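PDB 2GPC: iron superoxide dismutase from Trypanosoma cruzi, which catalyses, as an iron-dependent superoxide dismutase, the disproportionation of superoxide into molecular oxygen and hydrogen peroxide. Local coordinates for residues 3-8 with 74-79; 9-14 with 23-28; 155-160 with 188-193. One frame throughout, in Å; residues are numbered along the deposited sequence.

Contact 1. Residues 3-8 with 74-79; sequences SIPPLP and NHTFYW. With FE2 (Fe (II) ion), chain C.
Ile-4 and Pro-5 face Thr-76 where the extended N-terminal arm of the iron superoxide dismutase runs past helix 63-80, in the alpha-hairpin domain. The CG2 methyl of Ile-4 reaches the hydroxyl OG1 of Thr-76 only at 4.2 Å, and the two side chains run alongside one another, pointing opposite ways; Ile-4 also rests on His-32 and Val-36 of helix 21-44. Pro-5 lies roughly perpendicular to the threonine side chain, its ring atom CD 3.9 Å from Thr-76 OG1. The polar link here is indirect: a water donates to Pro-5 O at 3.0 Å and also hydrogen-bonds to Thr-76 OG1. That hydroxyl stands anti to the carbonyl carbon of its own residue, beside the backbone N (chi1 -72°), and from there meets both Pro-5 CD and the bridging water.

Further on, Leu-7 packs on Trp-79. Its CD2 methyl sits over the face of the indole, 3.5 Å from the centroid of the five-membered ring and 15° off the ring normal, a CH-pi contact; the nearest ring atom is Trp-79 CD2, 3.4 Å from Leu-7 CD2. Tyr-78 CD2 lies over the opposite indole face, offset toward the rim, and Trp-79 NE1 is hydrogen-bonded to His-32 ND1, which together should limit rotation of the ring. Pro-8 closes the segment, its CD packing 3.7 Å from Trp-79 CB.

One turn before Trp-79, the same helix supplies His-75, whose NE2 binds the iron at 2.1 Å and which segment 3-8 does not touch. No direct hydrogen bond joins the two segments, so the contact between them rests on van der Waals packing, the CH-pi contact and one bridging water.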
loop_
_atom_site.group_PDB
_atom_site.type_symbol
_atom_site.label_atom_id
_atom_site.label_comp_id
_atom_site.label_asym_id
_atom_site.label_seq_id
_atom_site.Cartn_x
_atom_site.Cartn_y
_atom_site.Cartn_z
ATOM N N SER A 3 -4.110 -8.787 -22.941
ATOM C CA SER A 3 -5.168 -9.377 -22.133
ATOM C C SER A 3 -4.546 -10.257 -21.054
ATOM O O SER A 3 -3.333 -10.496 -21.050
ATOM C CB SER A 3 -6.157 -10.170 -22.995
ATOM O OG SER A 3 -5.555 -11.345 -23.502
ATOM N N ILE A 4 -5.374 -10.702 -20.121
ATOM C CA ILE A 4 -4.939 -11.639 -19.092
ATOM C C ILE A 4 -5.818 -12.880 -19.107
ATOM O O ILE A 4 -7.013 -12.812 -19.452
ATOM C CB ILE A 4 -4.951 -11.005 -17.689
ATOM C CG1 ILE A 4 -6.315 -10.370 -17.386
ATOM C CG2 ILE A 4 -3.791 -9.997 -17.555
ATOM C CD1 ILE A 4 -6.464 -9.929 -15.935
ATOM N N PRO A 5 -5.232 -14.012 -18.721
ATOM C CA PRO A 5 -5.989 -15.261 -18.653
ATOM C C PRO A 5 -7.077 -15.170 -17.570
ATOM O O PRO A 5 -6.929 -14.373 -16.638
ATOM C CB PRO A 5 -4.933 -16.311 -18.277
ATOM C CG PRO A 5 -3.598 -15.644 -18.411
ATOM C CD PRO A 5 -3.821 -14.187 -18.326
ATOM N N PRO A 6 -8.153 -15.946 -17.701
ATOM C CA PRO A 6 -9.161 -16.020 -16.642
ATOM C C PRO A 6 -8.556 -16.581 -15.353
ATOM O O PRO A 6 -7.514 -17.250 -15.385
ATOM C CB PRO A 6 -10.236 -16.981 -17.214
ATOM C CG PRO A 6 -9.654 -17.622 -18.425
ATOM C CD PRO A 6 -8.494 -16.787 -18.864
ATOM N N LEU A 7 -9.200 -16.293 -14.228
ATOM C CA LEU A 7 -8.892 -16.974 -12.974
ATOM C C LEU A 7 -8.855 -18.480 -13.246
ATOM O O LEU A 7 -9.749 -18.996 -13.919
ATOM C CB LEU A 7 -9.940 -16.642 -11.908
ATOM C CG LEU A 7 -9.969 -15.208 -11.360
ATOM C CD1 LEU A 7 -11.207 -15.003 -10.487
ATOM C CD2 LEU A 7 -8.708 -14.860 -10.568
ATOM N N PRO A 8 -7.834 -19.195 -12.759
ATOM C CA PRO A 8 -7.767 -20.638 -13.011
ATOM C C PRO A 8 -8.940 -21.407 -12.393
ATOM O O PRO A 8 -9.316 -22.442 -12.932
ATOM C CB PRO A 8 -6.435 -21.053 -12.366
ATOM C CG PRO A 8 -5.642 -19.791 -12.263
ATOM C CD PRO A 8 -6.681 -18.735 -11.959
ATOM N N ASN A 74 2.566 -10.068 -12.002
ATOM C CA ASN A 74 2.548 -10.502 -10.594
ATOM C C ASN A 74 1.173 -11.063 -10.207
ATOM O O ASN A 74 1.091 -12.058 -9.500
ATOM C CB ASN A 74 2.915 -9.356 -9.632
ATOM C CG ASN A 74 4.353 -8.881 -9.784
ATOM O OD1 ASN A 74 5.185 -9.579 -10.333
ATOM N ND2 ASN A 74 4.645 -7.674 -9.282
ATOM N N HIS A 75 0.100 -10.438 -10.688
ATOM C CA HIS A 75 -1.255 -10.874 -10.342
ATOM C C HIS A 75 -1.568 -12.218 -10.979
ATOM O O HIS A 75 -2.107 -13.097 -10.325
ATOM C CB HIS A 75 -2.307 -9.816 -10.717
ATOM C CG HIS A 75 -2.394 -8.714 -9.718
ATOM N ND1 HIS A 75 -1.490 -7.675 -9.688
ATOM C CD2 HIS A 75 -3.224 -8.523 -8.668
ATOM C CE1 HIS A 75 -1.772 -6.880 -8.675
ATOM N NE2 HIS A 75 -2.824 -7.364 -8.041
ATOM N N THR A 76 -1.204 -12.388 -12.243
ATOM C CA THR A 76 -1.404 -13.680 -12.911
ATOM C C THR A 76 -0.647 -14.785 -12.178
ATOM O O THR A 76 -1.191 -15.861 -11.938
ATOM C CB THR A 76 -1.021 -13.606 -14.404
ATOM O OG1 THR A 76 -2.009 -12.850 -15.118
ATOM C CG2 THR A 76 -1.085 -14.991 -15.063
ATOM N N PHE A 77 0.593 -14.508 -11.791
ATOM C CA PHE A 77 1.404 -15.477 -11.048
ATOM C C PHE A 77 0.808 -15.791 -9.675
ATOM O O PHE A 77 0.930 -16.906 -9.171
ATOM C CB PHE A 77 2.841 -14.969 -10.901
ATOM C CG PHE A 77 3.830 -16.053 -10.653
ATOM C CD1 PHE A 77 4.513 -16.645 -11.707
ATOM C CD2 PHE A 77 4.067 -16.507 -9.364
ATOM C CE1 PHE A 77 5.424 -17.684 -11.472
ATOM C CE2 PHE A 77 4.971 -17.537 -9.124
ATOM C CZ PHE A 77 5.642 -18.129 -10.175
ATOM N N TYR A 78 0.161 -14.789 -9.091
ATOM C CA TYR A 78 -0.514 -14.912 -7.799
ATOM C C TYR A 78 -1.731 -15.858 -7.864
ATOM O O TYR A 78 -1.876 -16.737 -7.009
ATOM C CB TYR A 78 -0.934 -13.520 -7.338
ATOM C CG TYR A 78 -1.849 -13.444 -6.137
ATOM C CD1 TYR A 78 -1.473 -13.965 -4.896
ATOM C CD2 TYR A 78 -3.072 -12.807 -6.232
ATOM C CE1 TYR A 78 -2.319 -13.843 -3.780
ATOM C CE2 TYR A 78 -3.924 -12.698 -5.146
ATOM C CZ TYR A 78 -3.544 -13.216 -3.920
ATOM O OH TYR A 78 -4.412 -13.082 -2.858
ATOM N N TRP A 79 -2.581 -15.696 -8.877
ATOM C CA TRP A 79 -3.729 -16.597 -9.033
ATOM C C TRP A 79 -3.265 -18.033 -9.315
ATOM O O TRP A 79 -3.857 -18.993 -8.809
ATOM C CB TRP A 79 -4.682 -16.148 -10.151
ATOM C CG TRP A 79 -5.095 -14.716 -10.119
ATOM C CD1 TRP A 79 -4.966 -13.808 -11.129
ATOM C CD2 TRP A 79 -5.759 -14.030 -9.051
ATOM N NE1 TRP A 79 -5.485 -12.595 -10.746
ATOM C CE2 TRP A 79 -5.986 -12.707 -9.477
ATOM C CE3 TRP A 79 -6.194 -14.400 -7.777
ATOM C CZ2 TRP A 79 -6.612 -11.751 -8.668
ATOM C CZ3 TRP A 79 -6.809 -13.447 -6.973
ATOM C CH2 TRP A 79 -7.009 -12.146 -7.423
HETATM FE FE FE2 C . -3.207 -7.041 -5.998
HETATM O O HOH W 1 -4.578 -14.013 -14.814
HETATM O O HOH W 2 -1.214 -5.968 -5.852
#

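Contact 2. Residues 9-14 with 23-28; sequences WGYDGL and QVTLHY. With FE2 (Fe (II) ion), chain C.
Tyr-11 and Thr-25 bring the two backbones closest, 5.9 Å between their CA atoms, where a type I beta turn from Gly-10 to Gly-13 lies against helix 21-44, a helix of the alpha-hairpin domain of iron/manganese superoxide dismutases. The turn presents Tyr-11 O to Val-24, whose CB lies 3.5 Å away. Beside this, Trp-9 meets Val-24 edge on: CZ3 is 4.0 Å from Val-24 CG1, near the indole plane, while Leu-14 CG lies over one face of that indole. Val-24 CG1 stands anti to the backbone N (chi1 166°), from where it touches both Trp-9 CZ3 and Tyr-11 O.

The phenol of Tyr-11 lies across the helix surface. Thr-25 OG1 approaches its CD2 obliquely at 3.3 Å, but the polar partner of that hydroxyl is Lys-21 O, one helical turn back. The rings of Tyr-11 and Tyr-28 meet obliquely, their planes at 87°, with Tyr-11 OH 3.8 Å from Tyr-28 CD2. Their polar ends go separate ways, Tyr-11 OH to Asp-29 OD1 and Tyr-28 OH to Pro-5. From the neighbouring position on this helix, His-27 binds the iron through NE2 at 2.1 Å.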
loop_
_atom_site.group_PDB
_atom_site.type_symbol
_atom_site.label_atom_id
_atom_site.label_comp_id
_atom_site.label_asym_id
_atom_site.label_seq_id
_atom_site.Cartn_x
_atom_site.Cartn_y
_atom_site.Cartn_z
ATOM N N TRP A 9 -9.529 -20.879 -11.320
ATOM C CA TRP A 9 -10.516 -21.611 -10.518
ATOM C C TRP A 9 -11.849 -20.845 -10.347
ATOM O O TRP A 9 -12.699 -21.233 -9.548
ATOM C CB TRP A 9 -9.896 -22.002 -9.150
ATOM C CG TRP A 9 -8.768 -21.109 -8.752
ATOM C CD1 TRP A 9 -7.433 -21.403 -8.785
ATOM C CD2 TRP A 9 -8.866 -19.750 -8.296
ATOM N NE1 TRP A 9 -6.702 -20.312 -8.385
ATOM C CE2 TRP A 9 -7.556 -19.286 -8.070
ATOM C CE3 TRP A 9 -9.932 -18.882 -8.049
ATOM C CZ2 TRP A 9 -7.282 -17.998 -7.609
ATOM C CZ3 TRP A 9 -9.663 -17.596 -7.585
ATOM C CH2 TRP A 9 -8.348 -17.169 -7.366
ATOM N N GLY A 10 -12.033 -19.772 -11.115
ATOM C CA GLY A 10 -13.275 -19.019 -11.113
ATOM C C GLY A 10 -13.392 -18.069 -9.939
ATOM O O GLY A 10 -12.712 -18.236 -8.927
ATOM N N TYR A 11 -14.279 -17.088 -10.059
ATOM C CA TYR A 11 -14.432 -16.043 -9.045
ATOM C C TYR A 11 -14.705 -16.576 -7.624
ATOM O O TYR A 11 -14.168 -16.039 -6.647
ATOM C CB TYR A 11 -15.535 -15.051 -9.462
ATOM C CG TYR A 11 -15.198 -14.172 -10.651
ATOM C CD1 TYR A 11 -15.645 -14.486 -11.928
ATOM C CD2 TYR A 11 -14.437 -13.018 -10.494
ATOM C CE1 TYR A 11 -15.347 -13.666 -13.017
ATOM C CE2 TYR A 11 -14.124 -12.208 -11.564
ATOM C CZ TYR A 11 -14.589 -12.524 -12.825
ATOM O OH TYR A 11 -14.283 -11.711 -13.896
ATOM N N ASP A 12 -15.521 -17.622 -7.491
ATOM C CA ASP A 12 -15.838 -18.177 -6.167
ATOM C C ASP A 12 -15.037 -19.429 -5.767
ATOM O O ASP A 12 -15.343 -20.079 -4.767
ATOM C CB ASP A 12 -17.347 -18.439 -6.031
ATOM C CG ASP A 12 -17.834 -19.612 -6.870
ATOM O OD1 ASP A 12 -17.003 -20.381 -7.420
ATOM O OD2 ASP A 12 -19.056 -19.827 -7.043
ATOM N N GLY A 13 -14.008 -19.755 -6.543
ATOM C CA GLY A 13 -13.258 -20.985 -6.358
ATOM C C GLY A 13 -12.539 -21.161 -5.026
ATOM O O GLY A 13 -12.315 -22.300 -4.609
ATOM N N LEU A 14 -12.137 -20.049 -4.404
ATOM C CA LEU A 14 -11.447 -20.052 -3.107
ATOM C C LEU A 14 -12.324 -19.670 -1.903
ATOM O O LEU A 14 -11.829 -19.622 -0.776
ATOM C CB LEU A 14 -10.224 -19.114 -3.164
ATOM C CG LEU A 14 -9.160 -19.397 -4.228
ATOM C CD1 LEU A 14 -7.978 -18.425 -4.070
ATOM C CD2 LEU A 14 -8.667 -20.847 -4.179
ATOM N N GLN A 23 -14.143 -10.614 -2.624
ATOM C CA GLN A 23 -12.728 -10.233 -2.510
ATOM C C GLN A 23 -11.981 -10.516 -3.809
ATOM O O GLN A 23 -11.184 -9.699 -4.279
ATOM C CB GLN A 23 -12.065 -10.988 -1.350
ATOM C CG GLN A 23 -10.567 -10.804 -1.200
ATOM C CD GLN A 23 -10.181 -9.401 -0.792
ATOM O OE1 GLN A 23 -10.145 -9.089 0.391
ATOM N NE2 GLN A 23 -9.894 -8.549 -1.771
ATOM N N VAL A 24 -12.224 -11.691 -4.369
ATOM C CA VAL A 24 -11.555 -12.114 -5.585
ATOM C C VAL A 24 -12.041 -11.288 -6.772
ATOM O O VAL A 24 -11.240 -10.873 -7.596
ATOM C CB VAL A 24 -11.762 -13.623 -5.843
ATOM C CG1 VAL A 24 -11.357 -14.003 -7.271
ATOM C CG2 VAL A 24 -10.979 -14.435 -4.819
ATOM N N THR A 25 -13.342 -11.029 -6.834
ATOM C CA THR A 25 -13.940 -10.276 -7.945
ATOM C C THR A 25 -13.407 -8.853 -8.046
ATOM O O THR A 25 -13.041 -8.403 -9.127
ATOM C CB THR A 25 -15.481 -10.257 -7.824
ATOM O OG1 THR A 25 -15.980 -11.587 -8.016
ATOM C CG2 THR A 25 -16.117 -9.458 -8.950
ATOM N N LEU A 26 -13.387 -8.139 -6.927
ATOM C CA LEU A 26 -12.816 -6.798 -6.900
ATOM C C LEU A 26 -11.349 -6.846 -7.297
ATOM O O LEU A 26 -10.894 -6.063 -8.126
ATOM C CB LEU A 26 -12.965 -6.162 -5.513
ATOM C CG LEU A 26 -14.376 -5.726 -5.121
ATOM C CD1 LEU A 26 -14.408 -5.500 -3.631
ATOM C CD2 LEU A 26 -14.833 -4.477 -5.869
ATOM N N HIS A 27 -10.608 -7.775 -6.707
ATOM C CA HIS A 27 -9.173 -7.874 -6.963
ATOM C C HIS A 27 -8.887 -8.147 -8.460
ATOM O O HIS A 27 -8.021 -7.505 -9.050
ATOM C CB HIS A 27 -8.552 -8.922 -6.023
ATOM C CG HIS A 27 -7.066 -8.825 -5.873
ATOM N ND1 HIS A 27 -6.346 -9.743 -5.141
ATOM C CD2 HIS A 27 -6.164 -7.925 -6.342
ATOM C CE1 HIS A 27 -5.062 -9.417 -5.169
ATOM N NE2 HIS A 27 -4.925 -8.319 -5.893
ATOM N N TYR A 28 -9.665 -9.026 -9.090
ATOM C CA TYR A 28 -9.448 -9.393 -10.490
ATOM C C TYR A 28 -10.054 -8.376 -11.461
ATOM O O TYR A 28 -9.373 -7.890 -12.361
ATOM C CB TYR A 28 -10.020 -10.799 -10.779
ATOM C CG TYR A 28 -9.734 -11.304 -12.175
ATOM C CD1 TYR A 28 -8.544 -11.974 -12.463
ATOM C CD2 TYR A 28 -10.640 -11.099 -13.214
ATOM C CE1 TYR A 28 -8.264 -12.431 -13.742
ATOM C CE2 TYR A 28 -10.372 -11.560 -14.510
ATOM C CZ TYR A 28 -9.176 -12.224 -14.767
ATOM O OH TYR A 28 -8.883 -12.686 -16.039
HETATM FE FE FE2 C . -3.207 -7.041 -5.998
HETATM O O HOH W 2 -1.214 -5.968 -5.852
#

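Contact 3. Residues 155-160 with 188-193; sequences PLLTCD and KNVERQ. With FE2 (Fe (II) ion), chain C.
Leu-156, Leu-157 and Val-190 form the dense side of this contact, in which helix 187-193 packs beside strand 153-160, an outer strand of the three-stranded antiparallel sheet of the C-terminal domain. Both leucines hydrogen-bond through the backbone with Leu-127 of strand 123-130, forming a classic beta bulge, and both meet the same valine. Val-190 CG2 lies 3.5 Å from Leu-156 O and is also packed against Leu-157 CD1; CG1, anti to the backbone N (chi1 177°), meets Leu-156 CB. Phe-181 adds to the apolar surroundings of Leu-157. The strand ends in Asp-160, whose OD2 binds the iron at 2.0 Å, well away from the helix.

Around Gln-193 the contact is more polar and includes a water. Leu-156 CD2 still reaches Gln-193 CB at 3.6 Å, and Pro-155 O comes within 3.4 Å of Gln-193 CB. A bend at chi2 (-48°) turns CD of Gln-193, and with it the amide, away, and NE2 makes a weak hydrogen bond back to Asn-189 O. No direct hydrogen bond spans the contact; instead one water donates to Pro-155 O and to Gln-193 OE1, each at 2.7 Å.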
loop_
_atom_site.group_PDB
_atom_site.type_symbol
_atom_site.label_atom_id
_atom_site.label_comp_id
_atom_site.label_asym_id
_atom_site.label_seq_id
_atom_site.Cartn_x
_atom_site.Cartn_y
_atom_site.Cartn_z
ATOM N N PRO A 155 10.897 -17.173 -10.399
ATOM C CA PRO A 155 9.758 -17.137 -9.478
ATOM C C PRO A 155 9.070 -18.498 -9.353
ATOM O O PRO A 155 8.833 -19.174 -10.349
ATOM C CB PRO A 155 8.837 -16.076 -10.086
ATOM C CG PRO A 155 9.211 -15.972 -11.504
ATOM C CD PRO A 155 10.628 -16.444 -11.650
ATOM N N LEU A 156 8.780 -18.891 -8.118
ATOM C CA LEU A 156 8.086 -20.146 -7.837
ATOM C C LEU A 156 6.690 -19.952 -7.239
ATOM O O LEU A 156 5.780 -20.732 -7.522
ATOM C CB LEU A 156 8.919 -21.001 -6.886
ATOM C CG LEU A 156 10.348 -21.352 -7.321
ATOM C CD1 LEU A 156 10.947 -22.319 -6.308
ATOM C CD2 LEU A 156 10.413 -21.926 -8.710
ATOM N N LEU A 157 6.535 -18.919 -6.418
ATOM C CA LEU A 157 5.316 -18.683 -5.657
ATOM C C LEU A 157 5.260 -17.213 -5.269
ATOM O O LEU A 157 6.284 -16.635 -4.951
ATOM C CB LEU A 157 5.347 -19.523 -4.367
ATOM C CG LEU A 157 4.136 -19.576 -3.448
ATOM C CD1 LEU A 157 3.017 -20.389 -4.087
ATOM C CD2 LEU A 157 4.517 -20.185 -2.094
ATOM N N THR A 158 4.078 -16.610 -5.290
ATOM C CA THR A 158 3.910 -15.281 -4.702
ATOM C C THR A 158 2.593 -15.142 -3.951
ATOM O O THR A 158 1.608 -15.818 -4.257
ATOM C CB THR A 158 4.055 -14.162 -5.759
ATOM O OG1 THR A 158 4.149 -12.872 -5.113
ATOM C CG2 THR A 158 2.823 -14.080 -6.672
ATOM N N CYS A 159 2.621 -14.249 -2.967
ATOM C CA CYS A 159 1.466 -13.848 -2.186
ATOM C C CYS A 159 1.413 -12.332 -2.180
ATOM O O CYS A 159 2.314 -11.677 -1.658
ATOM C CB CYS A 159 1.595 -14.339 -0.745
ATOM S SG CYS A 159 0.212 -13.859 0.310
ATOM N N ASP A 160 0.362 -11.790 -2.777
ATOM C CA ASP A 160 0.107 -10.358 -2.820
ATOM C C ASP A 160 -0.195 -9.881 -1.412
ATOM O O ASP A 160 -1.087 -10.417 -0.770
ATOM C CB ASP A 160 -1.122 -10.120 -3.701
ATOM C CG ASP A 160 -1.361 -8.665 -4.041
ATOM O OD1 ASP A 160 -0.611 -7.752 -3.585
ATOM O OD2 ASP A 160 -2.320 -8.347 -4.789
ATOM N N LYS A 188 1.547 -27.749 -7.002
ATOM C CA LYS A 188 1.665 -28.237 -8.381
ATOM C C LYS A 188 2.271 -27.155 -9.284
ATOM O O LYS A 188 3.155 -27.437 -10.108
ATOM C CB LYS A 188 0.305 -28.693 -8.923
ATOM C CG LYS A 188 -0.241 -29.945 -8.242
ATOM C CD LYS A 188 -1.752 -30.092 -8.376
ATOM C CE LYS A 188 -2.215 -30.127 -9.829
ATOM N NZ LYS A 188 -2.964 -28.889 -10.221
ATOM N N ASN A 189 1.816 -25.914 -9.119
ATOM C CA ASN A 189 2.386 -24.803 -9.878
ATOM C C ASN A 189 3.840 -24.532 -9.521
ATOM O O ASN A 189 4.657 -24.293 -10.403
ATOM C CB ASN A 189 1.572 -23.523 -9.705
ATOM C CG ASN A 189 1.890 -22.489 -10.773
ATOM O OD1 ASN A 189 2.450 -21.426 -10.486
ATOM N ND2 ASN A 189 1.522 -22.792 -12.007
ATOM N N VAL A 190 4.165 -24.590 -8.234
ATOM C CA VAL A 190 5.542 -24.418 -7.783
ATOM C C VAL A 190 6.455 -25.452 -8.465
ATOM O O VAL A 190 7.516 -25.104 -8.985
ATOM C CB VAL A 190 5.660 -24.519 -6.234
ATOM C CG1 VAL A 190 7.111 -24.401 -5.780
ATOM C CG2 VAL A 190 4.801 -23.450 -5.550
ATOM N N GLU A 191 6.023 -26.707 -8.489
ATOM C CA GLU A 191 6.799 -27.768 -9.116
ATOM C C GLU A 191 7.046 -27.485 -10.599
ATOM O O GLU A 191 8.136 -27.718 -11.089
ATOM C CB GLU A 191 6.100 -29.115 -8.959
ATOM C CG GLU A 191 6.931 -30.287 -9.453
ATOM C CD GLU A 191 6.312 -31.634 -9.129
ATOM O OE1 GLU A 191 5.254 -31.676 -8.474
ATOM O OE2 GLU A 191 6.886 -32.665 -9.541
ATOM N N ARG A 192 6.032 -26.972 -11.294
ATOM C CA ARG A 192 6.148 -26.598 -12.710
ATOM C C ARG A 192 7.179 -25.500 -12.988
ATOM O O ARG A 192 7.747 -25.440 -14.081
ATOM C CB ARG A 192 4.790 -26.128 -13.235
ATOM C CG ARG A 192 3.826 -27.262 -13.590
ATOM C CD ARG A 192 2.566 -26.779 -14.318
ATOM N NE ARG A 192 1.693 -25.990 -13.444
ATOM C CZ ARG A 192 0.597 -26.446 -12.820
ATOM N NH1 ARG A 192 0.187 -27.704 -12.951
ATOM N NH2 ARG A 192 -0.112 -25.621 -12.057
ATOM N N GLN A 193 7.397 -24.622 -12.016
ATOM C CA GLN A 193 8.354 -23.516 -12.161
ATOM C C GLN A 193 9.813 -23.874 -11.845
ATOM O O GLN A 193 10.706 -23.080 -12.138
ATOM C CB GLN A 193 7.964 -22.346 -11.250
ATOM C CG GLN A 193 6.516 -21.901 -11.339
ATOM C CD GLN A 193 6.033 -21.706 -12.752
ATOM O OE1 GLN A 193 6.690 -21.029 -13.544
ATOM N NE2 GLN A 193 4.874 -22.286 -13.074
HETATM FE FE FE2 C . -3.207 -7.041 -5.998
HETATM O O HOH W 3 8.660 -19.211 -13.039
HETATM O O HOH W 2 -1.214 -5.968 -5.852
#

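Overall arrangement
The three contacts converge on the iron, each through one segment: contact 1 supplies His-75, contact 2 His-27 and contact 3 Asp-160, with His-164 and a bound water completing the site. Contacts 1 and 2, centres about 11 Å apart, both belong to the alpha-hairpin domain and are stitched together: Tyr-28 OH lies 2.7 Å from Pro-5 O, and Trp-9 NE1 3.2 Å from Trp-79 O. Contact 3 comes from the C-terminal domain, its centre about 12 Å from that of contact 1; Phe-77 of contact 1 packs its CZ 3.4 Å from Pro-155 O. Contacts 2 and 3, centres about 19 Å apart, approach at the metal, where His-27 NE2 is 2.8 Å from Asp-160 OD2.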